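Local structure of translation initiation factor 6 (Methanocaldococcus jannaschii, 1G61) at residues Ile15-Leu20 / Val59-Val64; Glu24-Pro29 / Thr46-Thr51; Asn38-Val43 / Gly206-Gly211; Gly69-Lys74 / Asp133-Glu138; Val155-Gly160 / Ile200-Lys205. The protein binds to the 50S ribosomal subunit and prevents it from joining the 30S subunit to form the 70S initiation complex. All blocks are in the same frame, centred on the assembly; numbering follows the deposited sequence.

Overall arrangement
From the N terminus, 15-20 opens contact 1, and its loop closes at 59-64. Within that loop contact 2 joins the two parallel strands of a beta-alpha-beta unit, 24-29 and 46-51. The helix between them carries 38-43, the start of contact 3, which closes only at 206-211 and therefore crosses both contacts 1 and 2. Inside its long span lie contact 4 (69-74 with 133-138) and contact 5 (155-160 with 200-205), formed one after the other. Contacts 3 and 5 meet on neighbouring strands 207-210 and 200-202, where strand 4-7 also pairs with 207-210, tying the start of the chain to its end. Contact 4 lies about 24 Å from contact 3, centre to centre.

Contact 1 (Ile15-Leu20 / Val59-Val64); sequences IGVLAL and VGSLSV
V17 and S61 meet where two short helices adjoin. The V17 side chain straddles a single oxygen: CB lies 3.8 Å from S61 OG, and both its methyls, CG1 and CG2, end 3.6 Å from that same OG. With CG1 anti to the backbone N (chi1 165°), the two branches sit equally close to the hydroxyl, whose polar partner is N109. The hydrogen bonds are made by the backbone instead. V17 O accepts from S61 N at 3.2 Å, the donor standing above the carbonyl plane, and more weakly from G60 N at 2.9 Å. G60 turns its bare CA to two carbonyl oxygens, 3.2 Å from both G16 O and A19 O, in CA-H...O contacts, and a CB on that carbon would collide with each of them. L18 O is less well served: V59 CB covers it, and this buried oxygen has no polar partner in the model. Further on, L20 lays its CD2 methyl 3.3 Å from S63 O, while S63 OG bonds to L71 O. The contact thus packs helix 15-18 against helix 59-62 near the centre of the chain, each helix leading into a short strand, 20-21 beside strand 25-28 and 64-65 beside strand 69-73.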
# COMPACT_ATOMS: atom_id res chain seq x y z
N ILE A 15 7.23 7.25 -2.87
CA ILE A 15 6.76 6.99 -1.51
C ILE A 15 6.25 5.58 -1.31
O ILE A 15 6.51 4.96 -0.27
CB ILE A 15 5.59 8.00 -1.11
CG1 ILE A 15 6.00 9.44 -1.27
CG2 ILE A 15 5.05 7.72 0.28
CD1 ILE A 15 7.43 9.68 -0.66
N GLY A 16 5.49 5.08 -2.28
CA GLY A 16 4.81 3.79 -2.19
C GLY A 16 5.76 2.59 -2.28
O GLY A 16 5.42 1.49 -1.83
N VAL A 17 6.96 2.77 -2.89
CA VAL A 17 7.96 1.69 -2.83
C VAL A 17 8.57 1.59 -1.45
O VAL A 17 8.99 0.54 -0.98
CB VAL A 17 9.04 1.99 -3.87
CG1 VAL A 17 10.33 1.19 -3.72
CG2 VAL A 17 8.45 1.74 -5.27
N LEU A 18 8.66 2.75 -0.77
CA LEU A 18 9.36 2.85 0.49
C LEU A 18 8.50 2.66 1.74
O LEU A 18 9.04 2.61 2.84
CB LEU A 18 9.99 4.27 0.58
CG LEU A 18 11.11 4.55 -0.44
CD1 LEU A 18 11.53 6.01 -0.30
CD2 LEU A 18 12.32 3.64 -0.18
N ALA A 19 7.18 2.58 1.61
CA ALA A 19 6.30 2.59 2.76
C ALA A 19 4.96 1.99 2.46
O ALA A 19 4.57 1.91 1.31
CB ALA A 19 6.03 4.06 3.16
N LEU A 20 4.27 1.57 3.52
CA LEU A 20 2.88 1.13 3.37
C LEU A 20 2.11 1.68 4.57
O LEU A 20 2.69 1.93 5.66
CB LEU A 20 2.69 -0.35 3.22
CG LEU A 20 3.05 -1.26 4.40
CD1 LEU A 20 1.97 -1.43 5.47
CD2 LEU A 20 3.30 -2.66 3.84
N VAL A 59 10.07 -1.14 1.75
CA VAL A 59 9.01 -1.76 2.55
C VAL A 59 7.68 -1.86 1.82
O VAL A 59 6.94 -2.87 1.92
CB VAL A 59 8.83 -0.93 3.87
CG1 VAL A 59 7.58 -1.40 4.57
CG2 VAL A 59 10.10 -1.05 4.68
N GLY A 60 7.33 -0.84 1.03
CA GLY A 60 6.07 -0.79 0.31
C GLY A 60 6.02 -1.76 -0.86
O GLY A 60 4.95 -2.22 -1.27
N SER A 61 7.21 -2.10 -1.41
CA SER A 61 7.28 -3.08 -2.47
C SER A 61 7.28 -4.52 -1.95
O SER A 61 6.86 -5.42 -2.69
CB SER A 61 8.51 -2.87 -3.36
OG SER A 61 8.29 -1.72 -4.20
N LEU A 62 7.77 -4.69 -0.73
CA LEU A 62 7.97 -6.05 -0.23
C LEU A 62 6.87 -6.56 0.67
O LEU A 62 6.80 -7.77 0.92
CB LEU A 62 9.28 -6.10 0.58
CG LEU A 62 10.58 -5.95 -0.24
CD1 LEU A 62 11.74 -5.78 0.75
CD2 LEU A 62 10.70 -7.18 -1.11
N SER A 63 5.99 -5.71 1.17
CA SER A 63 5.02 -6.12 2.19
C SER A 63 3.68 -5.48 1.90
O SER A 63 3.60 -4.52 1.14
CB SER A 63 5.59 -5.70 3.56
OG SER A 63 4.63 -6.01 4.54
N VAL A 64 2.64 -6.04 2.54
CA VAL A 64 1.23 -5.65 2.43
C VAL A 64 0.59 -5.73 3.79
O VAL A 64 0.92 -6.65 4.55
CB VAL A 64 0.56 -6.72 1.53
CG1 VAL A 64 -0.91 -6.63 1.53
CG2 VAL A 64 1.12 -6.62 0.12

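Contact 2 (Glu24-Pro29 / Thr46-Thr51); sequences EITLLP and TKCLQT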
# COMPACT_ATOMS: atom_id res chain seq x y z
N GLU A 24 -4.31 1.89 10.83
CA GLU A 24 -3.73 1.89 12.19
C GLU A 24 -2.23 2.03 12.22
O GLU A 24 -1.68 2.66 13.16
CB GLU A 24 -4.16 0.64 12.97
CG GLU A 24 -5.67 0.53 13.17
CD GLU A 24 -6.56 -0.04 12.07
OE1 GLU A 24 -6.12 -0.79 11.12
OE2 GLU A 24 -7.82 0.22 12.12
N ILE A 25 -1.53 1.49 11.22
CA ILE A 25 -0.06 1.50 11.26
C ILE A 25 0.51 1.98 9.94
O ILE A 25 -0.12 1.85 8.90
CB ILE A 25 0.53 0.10 11.55
CG1 ILE A 25 0.35 -0.95 10.43
CG2 ILE A 25 0.03 -0.39 12.92
CD1 ILE A 25 1.01 -2.29 10.72
N THR A 26 1.72 2.50 9.96
CA THR A 26 2.49 2.82 8.80
C THR A 26 3.90 2.29 8.96
O THR A 26 4.48 2.50 10.02
CB THR A 26 2.55 4.35 8.59
OG1 THR A 26 1.20 4.87 8.58
CG2 THR A 26 3.26 4.65 7.29
N LEU A 27 4.40 1.58 7.95
CA LEU A 27 5.77 1.07 7.96
C LEU A 27 6.61 1.97 7.07
O LEU A 27 6.18 2.26 5.94
CB LEU A 27 5.85 -0.38 7.48
CG LEU A 27 4.93 -1.40 8.18
CD1 LEU A 27 5.37 -2.81 7.81
CD2 LEU A 27 4.91 -1.32 9.67
N LEU A 28 7.76 2.40 7.60
CA LEU A 28 8.58 3.41 6.96
C LEU A 28 10.03 3.00 6.91
O LEU A 28 10.48 2.16 7.72
CB LEU A 28 8.50 4.75 7.74
CG LEU A 28 7.12 5.43 7.76
CD1 LEU A 28 7.07 6.55 8.77
CD2 LEU A 28 6.77 5.92 6.35
N PRO A 29 10.83 3.55 6.01
CA PRO A 29 12.27 3.20 5.97
C PRO A 29 13.03 3.72 7.18
O PRO A 29 12.68 4.77 7.70
CB PRO A 29 12.76 3.87 4.70
CG PRO A 29 11.69 4.72 4.21
CD PRO A 29 10.45 4.51 4.99
N THR A 46 -1.64 7.50 12.29
CA THR A 46 -1.25 6.11 12.50
C THR A 46 -0.08 6.01 13.49
O THR A 46 0.56 7.05 13.74
CB THR A 46 -0.75 5.46 11.19
OG1 THR A 46 0.22 6.36 10.64
CG2 THR A 46 -1.89 5.25 10.21
N LYS A 47 0.21 4.83 13.98
CA LYS A 47 1.42 4.46 14.68
C LYS A 47 2.45 4.01 13.63
O LYS A 47 2.14 3.16 12.79
CB LYS A 47 1.16 3.37 15.73
CG LYS A 47 0.27 3.84 16.88
CD LYS A 47 1.05 4.69 17.88
CE LYS A 47 0.20 5.10 19.09
NZ LYS A 47 1.04 5.80 20.11
N CYS A 48 3.62 4.59 13.68
CA CYS A 48 4.63 4.39 12.65
C CYS A 48 5.76 3.53 13.18
O CYS A 48 6.25 3.77 14.28
CB CYS A 48 5.19 5.73 12.20
SG CYS A 48 4.05 6.69 11.20
N LEU A 49 6.15 2.56 12.40
CA LEU A 49 7.32 1.74 12.68
C LEU A 49 8.35 1.91 11.57
O LEU A 49 8.00 1.72 10.38
CB LEU A 49 6.94 0.24 12.73
CG LEU A 49 8.15 -0.70 12.85
CD1 LEU A 49 8.89 -0.49 14.17
CD2 LEU A 49 7.71 -2.16 12.69
N GLN A 50 9.59 2.24 11.93
CA GLN A 50 10.69 2.22 10.97
C GLN A 50 11.35 0.86 11.04
O GLN A 50 11.78 0.43 12.10
CB GLN A 50 11.71 3.31 11.30
CG GLN A 50 11.10 4.71 11.03
CD GLN A 50 12.13 5.81 11.25
OE1 GLN A 50 12.89 6.16 10.31
NE2 GLN A 50 12.19 6.35 12.44
N THR A 51 11.45 0.16 9.90
CA THR A 51 12.02 -1.17 9.86
C THR A 51 12.55 -1.45 8.46
O THR A 51 12.05 -0.92 7.46
CB THR A 51 10.98 -2.23 10.29
OG1 THR A 51 11.64 -3.51 10.42
CG2 THR A 51 9.85 -2.43 9.29
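Peptide groups are the flat units joining I25-L28 to K47-Q50, with the side chains of I25, K47, L27 and L49 on one face of the ribbon and those of T26, C48, L28 and Q50 on the other. The strands run parallel, their axes 4.6 Å apart and inclined by 23°. A ladder of backbone bonds spans the gap: K47 N to E24 O, T26 N to K47 O, L49 N to T26 O, L28 N to L49 O and T51 N to L28 O. At the ladder's start T26 OG1 and T46 OG1 share a hydrogen bond of 2.7 Å, in which either hydroxyl could be the donor, the two side chains crossing at about a right angle; T46 OG1 is placed there by a chi1 of 50°, and T26 OG1 is also hydrogen-bonded to T21 OG1. Next along that face, C48 SG touches both T26 CB at 3.8 Å and L28 CD1 at 3.9 Å, under helix 34-44. On the reverse, L27 CD2 touches L49 CB at 4.0 Å, and helix 78-90 covers the face through F87 and R83. Strand 20-21 pairs antiparallel with the far side of 25-28. Two adjacent parallel strands linked through helix 34-44 make a beta-alpha-beta crossover, within the alpha-beta architecture of the eIF-6 family.

Contact 3 (Asn38-Val43 / Gly206-Gly211); sequences NEVSEV and GAVVGG
V43 overlaps V208 methyl to methyl, CG1 of the helix residue standing 3.7 Å from CG2 of the strand residue. The two side chains cross obliquely. V43 turns CG1 between its own backbone N and carbonyl carbon (chi1 72°), which brings that methyl to V208 while CG2, anti to the N, rests 3.9 Å from A207 O. One turn earlier V40 adds a looser touch to the same target, its CG2 lying 4.3 Å from V208 CG2. One methyl of V208 thus serves both helix valines. Just before the strand begins, the helix backbone comes close instead: V43 O sits 3.6 Å from G206 CA, and a CB on G206 would run into that oxygen. The joint is made by packing alone, with apolar carbons at its middle and a carbonyl over the bare CA of G206. The 38-43 part of helix 34-44 runs at 131° to strand 207-210, the two short axes coming within 8.6 Å. The strand is the middle one of its sheet, flanked by 4-7 and 200-202. I5 packs against both V43 and V208, and a salt bridge from E39 to K7 ties the helix to strand 4-7, while helix 215-225 packs on V209 of the same strand.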
# COMPACT_ATOMS: atom_id res chain seq x y z
N ASN A 38 7.15 12.07 12.03
CA ASN A 38 6.03 12.73 12.69
C ASN A 38 5.03 13.31 11.69
O ASN A 38 3.82 13.24 11.95
CB ASN A 38 6.52 13.81 13.64
CG ASN A 38 7.29 13.28 14.84
OD1 ASN A 38 7.15 12.12 15.30
ND2 ASN A 38 8.16 14.17 15.35
N GLU A 39 5.51 13.86 10.57
CA GLU A 39 4.62 14.44 9.57
C GLU A 39 3.75 13.34 8.98
O GLU A 39 2.52 13.52 8.79
CB GLU A 39 5.34 15.15 8.42
CG GLU A 39 5.97 16.49 8.77
CD GLU A 39 7.12 16.90 7.87
OE1 GLU A 39 7.10 16.56 6.66
OE2 GLU A 39 8.07 17.57 8.35
N VAL A 40 4.30 12.17 8.68
CA VAL A 40 3.51 11.06 8.16
C VAL A 40 2.50 10.56 9.18
O VAL A 40 1.30 10.38 8.91
CB VAL A 40 4.50 9.96 7.69
CG1 VAL A 40 3.70 8.71 7.36
CG2 VAL A 40 5.33 10.47 6.51
N SER A 41 2.93 10.40 10.42
CA SER A 41 2.06 9.95 11.49
C SER A 41 0.89 10.90 11.65
O SER A 41 -0.26 10.48 11.87
CB SER A 41 2.87 9.84 12.81
OG SER A 41 1.94 9.41 13.78
N GLU A 42 1.12 12.20 11.57
CA GLU A 42 0.06 13.18 11.79
C GLU A 42 -0.94 13.13 10.67
O GLU A 42 -2.14 13.24 10.87
CB GLU A 42 0.69 14.58 11.87
CG GLU A 42 -0.23 15.76 12.07
CD GLU A 42 0.49 17.10 12.15
OE1 GLU A 42 0.03 18.05 12.81
OE2 GLU A 42 1.58 17.19 11.52
N VAL A 43 -0.49 13.05 9.41
CA VAL A 43 -1.48 13.11 8.33
C VAL A 43 -2.24 11.81 8.17
O VAL A 43 -3.44 11.82 7.86
CB VAL A 43 -0.82 13.57 7.03
CG1 VAL A 43 0.07 12.50 6.46
CG2 VAL A 43 -1.87 13.94 5.99
N GLY A 206 -6.08 10.31 5.34
CA GLY A 206 -5.14 11.20 4.71
C GLY A 206 -4.26 10.45 3.73
O GLY A 206 -4.40 9.23 3.55
N ALA A 207 -3.39 11.20 3.05
CA ALA A 207 -2.46 10.60 2.09
C ALA A 207 -1.12 11.34 2.12
O ALA A 207 -1.03 12.55 2.40
CB ALA A 207 -3.02 10.64 0.68
N VAL A 208 -0.07 10.59 1.80
CA VAL A 208 1.27 11.14 1.53
C VAL A 208 1.52 10.90 0.06
O VAL A 208 1.53 9.73 -0.38
CB VAL A 208 2.35 10.53 2.42
CG1 VAL A 208 3.71 11.20 2.17
CG2 VAL A 208 1.97 10.66 3.89
N VAL A 209 1.72 11.96 -0.71
CA VAL A 209 1.92 11.79 -2.14
C VAL A 209 3.34 12.22 -2.51
O VAL A 209 3.87 13.16 -1.87
CB VAL A 209 0.92 12.61 -2.99
CG1 VAL A 209 1.13 14.09 -2.87
CG2 VAL A 209 0.99 12.25 -4.47
N GLY A 210 3.92 11.57 -3.52
CA GLY A 210 5.28 11.94 -3.88
C GLY A 210 5.38 13.43 -4.22
O GLY A 210 4.47 14.04 -4.81
N GLY A 211 6.51 14.03 -3.86
CA GLY A 211 6.76 15.46 -3.95
C GLY A 211 6.63 16.04 -5.35
O GLY A 211 6.38 17.26 -5.51

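Contact 4 (Gly69-Lys74 / Asp133-Glu138); sequences GLLLPK and DSLNVE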
# COMPACT_ATOMS: atom_id res chain seq x y z
N GLY A 69 -4.29 -8.31 8.71
CA GLY A 69 -3.13 -9.14 8.44
C GLY A 69 -1.97 -8.32 7.95
O GLY A 69 -2.12 -7.16 7.48
N LEU A 70 -0.79 -8.91 8.03
CA LEU A 70 0.46 -8.33 7.52
C LEU A 70 1.17 -9.43 6.77
O LEU A 70 1.47 -10.47 7.39
CB LEU A 70 1.33 -7.81 8.68
CG LEU A 70 2.79 -7.38 8.29
CD1 LEU A 70 2.78 -6.21 7.34
CD2 LEU A 70 3.58 -7.12 9.54
N LEU A 71 1.45 -9.19 5.50
CA LEU A 71 2.13 -10.21 4.67
C LEU A 71 3.60 -9.82 4.48
O LEU A 71 3.91 -8.68 4.12
CB LEU A 71 1.49 -10.31 3.29
CG LEU A 71 -0.02 -10.47 3.25
CD1 LEU A 71 -0.50 -10.60 1.79
CD2 LEU A 71 -0.44 -11.70 4.03
N LEU A 72 4.48 -10.79 4.70
CA LEU A 72 5.92 -10.54 4.59
C LEU A 72 6.49 -11.57 3.61
O LEU A 72 6.01 -12.70 3.55
CB LEU A 72 6.55 -10.69 5.96
CG LEU A 72 6.13 -9.61 6.96
CD1 LEU A 72 6.53 -10.03 8.38
CD2 LEU A 72 6.75 -8.27 6.60
N PRO A 73 7.55 -11.21 2.89
CA PRO A 73 8.19 -12.12 1.95
C PRO A 73 9.12 -13.07 2.67
O PRO A 73 9.51 -12.89 3.86
CB PRO A 73 8.97 -11.15 1.04
CG PRO A 73 9.44 -10.08 2.00
CD PRO A 73 8.21 -9.88 2.88
N LYS A 74 9.54 -14.13 1.92
CA LYS A 74 10.35 -15.17 2.54
C LYS A 74 11.71 -14.65 2.99
O LYS A 74 12.38 -15.32 3.80
CB LYS A 74 10.51 -16.36 1.58
CG LYS A 74 11.30 -16.01 0.32
CD LYS A 74 11.33 -17.20 -0.63
CE LYS A 74 12.00 -16.82 -1.95
NZ LYS A 74 12.48 -18.02 -2.70
N ASP A 133 -6.60 -15.94 4.15
CA ASP A 133 -6.67 -16.23 5.59
C ASP A 133 -6.01 -15.13 6.41
O ASP A 133 -6.51 -14.87 7.54
CB ASP A 133 -6.04 -17.59 5.88
CG ASP A 133 -6.92 -18.75 5.38
OD1 ASP A 133 -8.07 -18.51 4.92
OD2 ASP A 133 -6.43 -19.88 5.44
N SER A 134 -4.96 -14.48 5.90
CA SER A 134 -4.27 -13.46 6.64
C SER A 134 -5.01 -12.12 6.53
O SER A 134 -5.28 -11.47 7.53
CB SER A 134 -2.82 -13.29 6.14
OG SER A 134 -2.29 -12.09 6.71
N LEU A 135 -5.32 -11.71 5.29
CA LEU A 135 -5.98 -10.41 5.10
C LEU A 135 -7.45 -10.46 5.50
O LEU A 135 -8.05 -9.40 5.75
CB LEU A 135 -5.83 -9.96 3.66
CG LEU A 135 -4.39 -9.71 3.19
CD1 LEU A 135 -4.43 -9.21 1.75
CD2 LEU A 135 -3.65 -8.74 4.08
N ASN A 136 -8.06 -11.67 5.53
CA ASN A 136 -9.42 -11.84 6.00
C ASN A 136 -10.40 -11.04 5.17
O ASN A 136 -11.36 -10.46 5.71
CB ASN A 136 -9.56 -11.49 7.50
CG ASN A 136 -10.89 -11.93 8.09
OD1 ASN A 136 -11.46 -11.22 8.96
ND2 ASN A 136 -11.34 -13.07 7.67
N VAL A 137 -10.21 -11.01 3.86
CA VAL A 137 -11.11 -10.36 2.92
C VAL A 137 -11.26 -11.23 1.66
O VAL A 137 -10.47 -12.15 1.44
CB VAL A 137 -10.63 -8.97 2.48
CG1 VAL A 137 -10.57 -7.98 3.65
CG2 VAL A 137 -9.25 -9.07 1.82
N GLU A 138 -12.27 -10.89 0.88
CA GLU A 138 -12.40 -11.51 -0.43
C GLU A 138 -11.15 -11.23 -1.24
O GLU A 138 -10.76 -10.04 -1.31
CB GLU A 138 -13.62 -10.88 -1.13
CG GLU A 138 -13.71 -11.38 -2.60
CD GLU A 138 -14.67 -10.62 -3.46
OE1 GLU A 138 -15.35 -9.66 -3.00
OE2 GLU A 138 -14.86 -10.96 -4.65
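L71 reaches the end of a helix with CG and both methyls. Its CG lies beside the backbone N (chi1 -50°), and the second torsion sets CD1 anti to CA, where it meets L135, while CD2 meets S134. CD2 comes down on the serine, 3.3 Å from S134 OG and 3.6 Å from S134 CB. On the leucine side L71 CG touches L135 CD2 at 4.1 Å, and the two CD1 methyls of L71 and L135 stand 4.2 Å apart, the side chains meeting at about a right angle. L135 has nearly the same conformation as L71, CG beside the N (chi1 -63°) with chi2 extended; it meets L71 with both methyls, CD2 also lying 4.0 Å from G69 O. S134 differs: OG is anti to the backbone N (chi1 168°), which puts it beside L71 CD2 and G69 CA, and the hydroxyl bonds to N96 O. Two residues before L71, G69 CA approaches S134 O at 3.3 Å in a CA-H...O contact; a CB on G69 would collide with that oxygen. An alanine at L71 would probably open a gap beside L135 and leave S134 OG without the methyl that packs on it. N66 bridges the two segments, its side chain bonding to both G69 N and L135 O. The last turn of helix 128-135 thus packs on strand 69-73, the middle strand between 64-65 and 96-100, while L70 and L72 turn to the other face and meet helix 78-90.

Contact 5 (Val155-Gly160 / Ile200-Lys205); sequences VVTNKG and IIANSK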
# COMPACT_ATOMS: atom_id res chain seq x y z
N VAL A 155 -3.76 2.65 -5.94
CA VAL A 155 -3.82 2.97 -4.53
C VAL A 155 -5.24 2.66 -4.09
O VAL A 155 -6.21 3.06 -4.76
CB VAL A 155 -3.52 4.46 -4.27
CG1 VAL A 155 -3.70 4.83 -2.79
CG2 VAL A 155 -2.13 4.82 -4.73
N VAL A 156 -5.39 1.97 -2.96
CA VAL A 156 -6.72 1.67 -2.46
C VAL A 156 -6.76 1.89 -0.96
O VAL A 156 -5.79 1.60 -0.25
CB VAL A 156 -7.22 0.26 -2.85
CG1 VAL A 156 -6.48 -0.86 -2.13
CG2 VAL A 156 -8.73 0.19 -2.61
N THR A 157 -7.90 2.44 -0.53
CA THR A 157 -8.15 2.64 0.89
C THR A 157 -9.58 2.13 1.15
O THR A 157 -10.28 1.68 0.20
CB THR A 157 -8.06 4.10 1.34
OG1 THR A 157 -9.25 4.79 0.89
CG2 THR A 157 -6.82 4.78 0.74
N ASN A 158 -10.05 2.16 2.36
CA ASN A 158 -11.44 1.82 2.67
C ASN A 158 -12.43 2.80 2.05
O ASN A 158 -13.62 2.44 1.94
CB ASN A 158 -11.65 1.74 4.18
CG ASN A 158 -10.89 0.57 4.78
OD1 ASN A 158 -10.69 -0.46 4.11
ND2 ASN A 158 -10.48 0.71 6.03
N LYS A 159 -11.95 3.98 1.67
CA LYS A 159 -12.86 5.01 1.17
C LYS A 159 -12.81 5.15 -0.33
O LYS A 159 -13.81 5.51 -0.97
CB LYS A 159 -12.48 6.36 1.83
CG LYS A 159 -13.49 7.45 1.56
CD LYS A 159 -13.17 8.72 2.37
CE LYS A 159 -14.39 9.64 2.43
NZ LYS A 159 -14.04 10.87 3.20
N GLY A 160 -11.64 4.95 -0.97
CA GLY A 160 -11.58 5.19 -2.40
C GLY A 160 -10.41 4.43 -3.04
O GLY A 160 -9.69 3.66 -2.41
N ILE A 200 2.34 6.94 -3.79
CA ILE A 200 1.36 7.43 -2.82
C ILE A 200 1.10 6.36 -1.76
O ILE A 200 0.99 5.19 -2.09
CB ILE A 200 0.01 7.69 -3.50
CG1 ILE A 200 0.10 8.77 -4.60
CG2 ILE A 200 -1.06 8.05 -2.47
CD1 ILE A 200 -1.11 8.83 -5.49
N ILE A 201 1.01 6.77 -0.51
CA ILE A 201 0.38 5.91 0.50
C ILE A 201 -0.82 6.68 1.07
O ILE A 201 -0.80 7.91 1.22
CB ILE A 201 1.36 5.47 1.60
CG1 ILE A 201 1.91 6.67 2.39
CG2 ILE A 201 2.49 4.63 1.03
CD1 ILE A 201 2.78 6.30 3.58
N ALA A 202 -1.88 5.98 1.36
CA ALA A 202 -3.10 6.63 1.81
C ALA A 202 -3.96 5.68 2.66
O ALA A 202 -3.91 4.46 2.50
CB ALA A 202 -3.94 7.04 0.61
N ASN A 203 -4.76 6.29 3.50
CA ASN A 203 -5.84 5.57 4.18
C ASN A 203 -7.08 6.48 4.13
O ASN A 203 -7.12 7.45 3.37
CB ASN A 203 -5.44 5.10 5.59
CG ASN A 203 -5.11 6.24 6.51
OD1 ASN A 203 -5.55 7.38 6.29
ND2 ASN A 203 -4.35 5.99 7.59
N SER A 204 -8.13 6.14 4.90
CA SER A 204 -9.37 6.92 4.83
C SER A 204 -9.21 8.31 5.43
O SER A 204 -10.13 9.13 5.26
CB SER A 204 -10.51 6.17 5.53
OG SER A 204 -10.30 6.22 6.94
N LYS A 205 -8.10 8.56 6.16
CA LYS A 205 -7.92 9.79 6.90
C LYS A 205 -6.99 10.77 6.19
O LYS A 205 -7.11 11.96 6.43
CB LYS A 205 -7.40 9.48 8.32
CG LYS A 205 -8.45 8.73 9.13
CD LYS A 205 -7.90 8.13 10.40
CE LYS A 205 -6.96 6.98 10.06
NZ LYS A 205 -6.47 6.36 11.34
O HOH W 1 -9.05 7.39 1.25
O HOH W 2 -13.19 9.72 5.29
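V155 packs onto I200 and A202, its CG2 3.8 Å from I200 CB and its CG1 4.1 Å from A202 CB. The V155 and I200 side chains cross at about a right angle, and L225 of helix 215-225 also touches V155 and A202. V156 points away and packs on C161. T157 then divides its branches. CG2, beside the backbone N, lies 3.4 Å from A202 O and 3.7 Å from A202 CB, whereas OG1 sits between N and carbonyl carbon (chi1 75°) and turns back on its own chain. There it accepts from K159 N at 2.9 Å and from G160 N at 3.0 Å, an ST turn and ST motif that hold the bend into the next strand, and a water bridges OG1 to N203 O. A valine in place of T157 would probably leave the K159 and G160 N-H groups without their acceptor and the bridging water without one of its holds. K159 comes last, its CB 4.2 Å from S204 CB; its extended chain carries NZ to G226 O. S204 OG bonds to E23. The chemistry changes along the contact: valine, isoleucine and alanine meet directly at the strand end, while the turns combine direct carbon contacts with the water bridge from T157 OG1 to N203 O, and apolar contact at the strands thus gives way to a polar, water-linked join at the turns.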